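Local coordinates for M157 (Murid herpesvirus 1, PDB 2NYK), which is a mouse cytomegalovirus protein with an MHC class I-like fold that serves as a ligand for Ly49 receptors of natural killer cells, at residues A[192-198]-A[227-233]; A[237-241]-A[252-256]. The protein carries 1 engineered substitution. All blocks are in the same frame, centred on the assembly; numbering follows the deposited sequence.

How the interactions relate
Both contacts lie in the domain that carries the Ig-type C194-C241 disulfide, about 12 Å apart from centre to centre. Interaction 1 pairs two full antiparallel strands, 192-198 and 227-233; interaction 2 joins the segment leading into strand 241-245 to the end of strand 249-253 and the turn after it. The covalent tie is the disulfide, with SG of C194 and SG of C241 2.0 Å apart; beside it, CG2 of T192 packs 4.1 Å from the carbonyl O of A238. A glycan N-acetylglucosamine comes within about 4 Å of the side chain of T193, whereas the side chain of P256 in interaction 2 stays about 11 Å from one.

Interaction 1 of 2, residues A[192-198]-A[227-233]; sequences TTCVVTS and QILTVKA
T192 meets A233 at one end of an antiparallel ladder; its carbonyl O accepts a bond from A233 N (3.1 Å), while the return bond from T192 N is weak. OG1 of T192 is hydrogen-bonded to the carbonyl O of S236. At T193 the methyl does the touching: CG2, anti to the backbone N, reaches CG2 of T230 at 3.7 Å, and OG1 lies alongside CB of K232. C194 is gripped by two backbone bonds to V231, and its CB meets CG1 of V231 at 3.7 Å on the face where its SG is bonded to C241. The pairing is consistent with strands B and E of an immunoglobulin-like domain, the disulfide from inner strand 192-198 running to strand 241-245. V195, on the other face, divides its branches: CG1 reaches CG2 of I228 (3.6 Å), and CG2 packs against both branches of T230. The backbone of V196 exchanges bonds with L229, that from V196 N to L229 O nearly straight (2.8 Å, 178°). OG1 of T197 lies 4.1 Å from CG1 of I228. Last, S198 and Q227 share two backbone bonds; the Q227 amide is held at both ends, OE1 by R45 and NE2 by the carbonyls of S200 and V202, and OG of S198 bonds to S200 N.

Interaction 2 of 2, residues A[237-241]-A[252-256]; sequences HAQRC and VVTPP
C241 and V253 form an antiparallel hydrogen-bonded pair, with C241 N donating to V253 O (2.9 Å) and V253 N to C241 O (2.8 Å). C241, whose SG is bonded to C194, opens strand 241-245, which pairs with its hairpin neighbour 249-253, consistent with strands F and G of an immunoglobulin-like domain. One further polar link comes from a side chain: T254 OG1, set anti to its own backbone N (chi1 -177°), donates to the carbonyl O of Q239 over a very short 2.4 Å, a length best read with caution. The amide of Q239 folds back within its own segment, NE2 giving a straight bond to H237 O (2.7 Å) from above that carbonyl plane. The remaining contacts are van der Waals. CB of R240 touches CG1 of V252 at 3.8 Å, and CG of R240 lies beside CB of T254 at 3.6 Å before the guanidinium leads away. P256, following the cis-peptide-linked P255, brings CD to within 3.4 Å of Q239 O, its ring crossing the Q239 side chain at about a right angle. Neither proline can offer a backbone N-H, so beyond V253 contact continues through the P256 ring and, if the short distance is taken at face value, the T254 hydroxyl.

Interaction 1 of 2, residues A[192-198]-A[227-233]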
loop_
_atom_site.group_PDB
_atom_site.type_symbol
_atom_site.label_atom_id
_atom_site.label_comp_id
_atom_site.label_asym_id
_atom_site.label_seq_id
_atom_site.Cartn_x
_atom_site.Cartn_y
_atom_site.Cartn_z
ATOM N N THR A 192 -14.418 -20.863 -15.581
ATOM C CA THR A 192 -14.025 -19.540 -16.046
ATOM C C THR A 192 -13.022 -18.918 -15.072
ATOM O O THR A 192 -13.190 -19.021 -13.849
ATOM C CB THR A 192 -15.266 -18.648 -16.162
ATOM O OG1 THR A 192 -16.175 -19.242 -17.095
ATOM C CG2 THR A 192 -14.915 -17.274 -16.641
ATOM N N THR A 193 -11.974 -18.282 -15.618
ATOM C CA THR A 193 -10.968 -17.632 -14.777
ATOM C C THR A 193 -10.693 -16.218 -15.260
ATOM O O THR A 193 -10.678 -15.945 -16.468
ATOM C CB THR A 193 -9.636 -18.415 -14.771
ATOM O OG1 THR A 193 -9.911 -19.815 -14.605
ATOM C CG2 THR A 193 -8.733 -17.946 -13.619
ATOM N N CYS A 194 -10.470 -15.322 -14.310
ATOM C CA CYS A 194 -10.039 -13.971 -14.634
ATOM C C CYS A 194 -8.878 -13.574 -13.732
ATOM O O CYS A 194 -9.041 -13.473 -12.515
ATOM C CB CYS A 194 -11.197 -12.983 -14.504
ATOM S SG CYS A 194 -10.795 -11.388 -15.226
ATOM N N VAL A 195 -7.705 -13.396 -14.336
ATOM C CA VAL A 195 -6.497 -13.023 -13.623
ATOM C C VAL A 195 -6.138 -11.594 -14.007
ATOM O O VAL A 195 -5.850 -11.307 -15.176
ATOM C CB VAL A 195 -5.307 -13.961 -13.954
ATOM C CG1 VAL A 195 -4.069 -13.531 -13.193
ATOM C CG2 VAL A 195 -5.662 -15.430 -13.680
ATOM N N VAL A 196 -6.167 -10.696 -13.022
ATOM C CA VAL A 196 -5.818 -9.294 -13.251
ATOM C C VAL A 196 -4.483 -8.946 -12.590
ATOM O O VAL A 196 -4.326 -9.160 -11.401
ATOM C CB VAL A 196 -6.956 -8.369 -12.752
ATOM C CG1 VAL A 196 -6.605 -6.894 -12.948
ATOM C CG2 VAL A 196 -8.250 -8.705 -13.490
ATOM N N THR A 197 -3.544 -8.423 -13.388
ATOM C CA THR A 197 -2.194 -8.046 -12.982
ATOM C C THR A 197 -1.995 -6.538 -13.040
ATOM O O THR A 197 -2.309 -5.878 -14.054
ATOM C CB THR A 197 -1.128 -8.737 -13.899
ATOM O OG1 THR A 197 -1.355 -10.150 -13.898
ATOM C CG2 THR A 197 0.293 -8.471 -13.391
ATOM N N SER A 198 -1.486 -5.985 -11.940
ATOM C CA SER A 198 -1.208 -4.568 -11.854
ATOM C C SER A 198 0.140 -4.356 -11.242
ATOM O O SER A 198 0.517 -5.031 -10.287
ATOM C CB SER A 198 -2.284 -3.883 -10.994
ATOM O OG SER A 198 -1.986 -2.520 -10.795
ATOM N N GLN A 227 0.395 -6.743 -8.061
ATOM C CA GLN A 227 -0.743 -7.432 -7.470
ATOM C C GLN A 227 -1.338 -8.329 -8.512
ATOM O O GLN A 227 -1.514 -7.925 -9.669
ATOM C CB GLN A 227 -1.797 -6.443 -7.040
ATOM C CG GLN A 227 -1.348 -5.339 -6.101
ATOM C CD GLN A 227 -2.517 -4.469 -5.762
ATOM O OE1 GLN A 227 -3.493 -4.923 -5.147
ATOM N NE2 GLN A 227 -2.474 -3.230 -6.228
ATOM N N ILE A 228 -1.656 -9.553 -8.118
ATOM C CA ILE A 228 -2.290 -10.475 -9.027
ATOM C C ILE A 228 -3.543 -10.985 -8.343
ATOM O O ILE A 228 -3.480 -11.720 -7.337
ATOM C CB ILE A 228 -1.343 -11.625 -9.461
ATOM C CG1 ILE A 228 -0.061 -11.046 -10.105
ATOM C CG2 ILE A 228 -2.088 -12.605 -10.389
ATOM C CD1 ILE A 228 0.966 -12.089 -10.529
ATOM N N LEU A 229 -4.689 -10.563 -8.881
ATOM C CA LEU A 229 -5.977 -10.971 -8.339
ATOM C C LEU A 229 -6.684 -11.906 -9.310
ATOM O O LEU A 229 -6.907 -11.568 -10.483
ATOM C CB LEU A 229 -6.845 -9.750 -7.995
ATOM C CG LEU A 229 -6.631 -9.058 -6.639
ATOM C CD1 LEU A 229 -5.203 -8.465 -6.429
ATOM C CD2 LEU A 229 -7.687 -7.962 -6.489
ATOM N N THR A 230 -6.995 -13.105 -8.822
ATOM C CA THR A 230 -7.592 -14.156 -9.640
ATOM C C THR A 230 -8.975 -14.497 -9.080
ATOM O O THR A 230 -9.133 -14.651 -7.876
ATOM C CB THR A 230 -6.726 -15.439 -9.614
ATOM O OG1 THR A 230 -5.379 -15.142 -10.013
ATOM C CG2 THR A 230 -7.309 -16.537 -10.514
ATOM N N VAL A 231 -9.967 -14.582 -9.965
ATOM C CA VAL A 231 -11.317 -15.000 -9.615
ATOM C C VAL A 231 -11.709 -16.136 -10.553
ATOM O O VAL A 231 -11.738 -15.975 -11.788
ATOM C CB VAL A 231 -12.364 -13.842 -9.670
ATOM C CG1 VAL A 231 -12.311 -13.127 -10.980
ATOM C CG2 VAL A 231 -13.792 -14.380 -9.463
ATOM N N LYS A 232 -11.966 -17.298 -9.963
ATOM C CA LYS A 232 -12.469 -18.422 -10.723
ATOM C C LYS A 232 -13.776 -18.925 -10.161
ATOM O O LYS A 232 -13.984 -18.961 -8.937
ATOM C CB LYS A 232 -11.438 -19.540 -10.889
ATOM C CG LYS A 232 -10.835 -20.100 -9.636
ATOM C CD LYS A 232 -9.501 -20.799 -10.002
ATOM C CE LYS A 232 -9.018 -21.623 -8.768
ATOM N NZ LYS A 232 -7.663 -22.224 -9.120
ATOM N N ALA A 233 -14.670 -19.272 -11.084
ATOM C CA ALA A 233 -15.973 -19.782 -10.731
ATOM C C ALA A 233 -16.172 -21.066 -11.525
ATOM O O ALA A 233 -16.367 -21.016 -12.743
ATOM C CB ALA A 233 -17.037 -18.758 -11.045
#

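Interaction 2 of 2, residues A[237-241]-A[252-256]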
loop_
_atom_site.group_PDB
_atom_site.type_symbol
_atom_site.label_atom_id
_atom_site.label_comp_id
_atom_site.label_asym_id
_atom_site.label_seq_id
_atom_site.Cartn_x
_atom_site.Cartn_y
_atom_site.Cartn_z
ATOM N N HIS A 237 -20.507 -19.856 -16.627
ATOM C CA HIS A 237 -20.414 -19.435 -18.025
ATOM C C HIS A 237 -20.500 -17.914 -18.111
ATOM O O HIS A 237 -21.063 -17.360 -19.064
ATOM C CB HIS A 237 -21.524 -20.099 -18.862
ATOM N N ALA A 238 -19.928 -17.251 -17.102
ATOM C CA ALA A 238 -19.901 -15.791 -17.021
ATOM C C ALA A 238 -19.190 -15.203 -18.230
ATOM O O ALA A 238 -18.148 -15.721 -18.678
ATOM C CB ALA A 238 -19.231 -15.331 -15.721
ATOM N N GLN A 239 -19.757 -14.122 -18.759
ATOM C CA GLN A 239 -19.300 -13.574 -20.039
ATOM C C GLN A 239 -18.501 -12.284 -19.890
ATOM O O GLN A 239 -17.935 -11.797 -20.870
ATOM C CB GLN A 239 -20.483 -13.375 -21.010
ATOM C CG GLN A 239 -21.201 -14.665 -21.420
ATOM C CD GLN A 239 -20.287 -15.647 -22.145
ATOM O OE1 GLN A 239 -19.834 -15.389 -23.271
ATOM N NE2 GLN A 239 -20.017 -16.783 -21.501
ATOM N N ARG A 240 -18.467 -11.743 -18.670
ATOM C CA ARG A 240 -17.787 -10.480 -18.380
ATOM C C ARG A 240 -16.948 -10.555 -17.098
ATOM O O ARG A 240 -17.370 -11.131 -16.095
ATOM C CB ARG A 240 -18.796 -9.337 -18.257
ATOM C CG ARG A 240 -19.422 -8.893 -19.567
ATOM C CD ARG A 240 -20.897 -8.625 -19.393
ATOM N NE ARG A 240 -21.585 -9.835 -18.945
ATOM C CZ ARG A 240 -22.900 -9.945 -18.735
ATOM N NH1 ARG A 240 -23.719 -8.909 -18.931
ATOM N NH2 ARG A 240 -23.396 -11.107 -18.325
ATOM N N CYS A 241 -15.745 -9.989 -17.170
ATOM C CA CYS A 241 -14.880 -9.808 -15.998
ATOM C C CYS A 241 -14.729 -8.310 -15.792
ATOM O O CYS A 241 -14.282 -7.594 -16.685
ATOM C CB CYS A 241 -13.514 -10.466 -16.207
ATOM S SG CYS A 241 -12.374 -10.219 -14.819
ATOM N N VAL A 252 -14.288 -3.445 -18.200
ATOM C CA VAL A 252 -14.750 -4.802 -18.480
ATOM C C VAL A 252 -13.859 -5.487 -19.507
ATOM O O VAL A 252 -13.363 -4.857 -20.428
ATOM C CB VAL A 252 -16.206 -4.819 -19.008
ATOM C CG1 VAL A 252 -16.775 -6.228 -18.978
ATOM C CG2 VAL A 252 -17.069 -3.930 -18.162
ATOM N N VAL A 253 -13.666 -6.785 -19.315
ATOM C CA VAL A 253 -13.062 -7.647 -20.311
ATOM C C VAL A 253 -14.097 -8.707 -20.668
ATOM O O VAL A 253 -14.631 -9.417 -19.794
ATOM C CB VAL A 253 -11.741 -8.270 -19.824
ATOM C CG1 VAL A 253 -11.242 -9.326 -20.809
ATOM C CG2 VAL A 253 -10.679 -7.166 -19.649
ATOM N N THR A 254 -14.386 -8.777 -21.968
ATOM C CA THR A 254 -15.421 -9.660 -22.501
ATOM C C THR A 254 -15.265 -9.804 -24.020
ATOM O O THR A 254 -14.872 -8.844 -24.701
ATOM C CB THR A 254 -16.853 -9.162 -22.136
ATOM O OG1 THR A 254 -17.833 -10.102 -22.618
ATOM C CG2 THR A 254 -17.128 -7.752 -22.701
ATOM N N PRO A 255 -15.547 -11.007 -24.558
ATOM C CA PRO A 255 -15.913 -12.255 -23.882
ATOM C C PRO A 255 -14.684 -13.077 -23.451
ATOM O O PRO A 255 -13.561 -12.745 -23.847
ATOM C CB PRO A 255 -16.696 -12.997 -24.971
ATOM C CG PRO A 255 -15.975 -12.624 -26.217
ATOM C CD PRO A 255 -15.536 -11.177 -26.036
ATOM N N PRO A 256 -14.893 -14.139 -22.638
ATOM C CA PRO A 256 -13.804 -15.079 -22.318
ATOM C C PRO A 256 -13.177 -15.756 -23.549
ATOM O O PRO A 256 -13.886 -16.233 -24.446
ATOM C CB PRO A 256 -14.471 -16.139 -21.412
ATOM C CG PRO A 256 -15.966 -15.965 -21.687
ATOM C CD PRO A 256 -16.158 -14.502 -21.956
#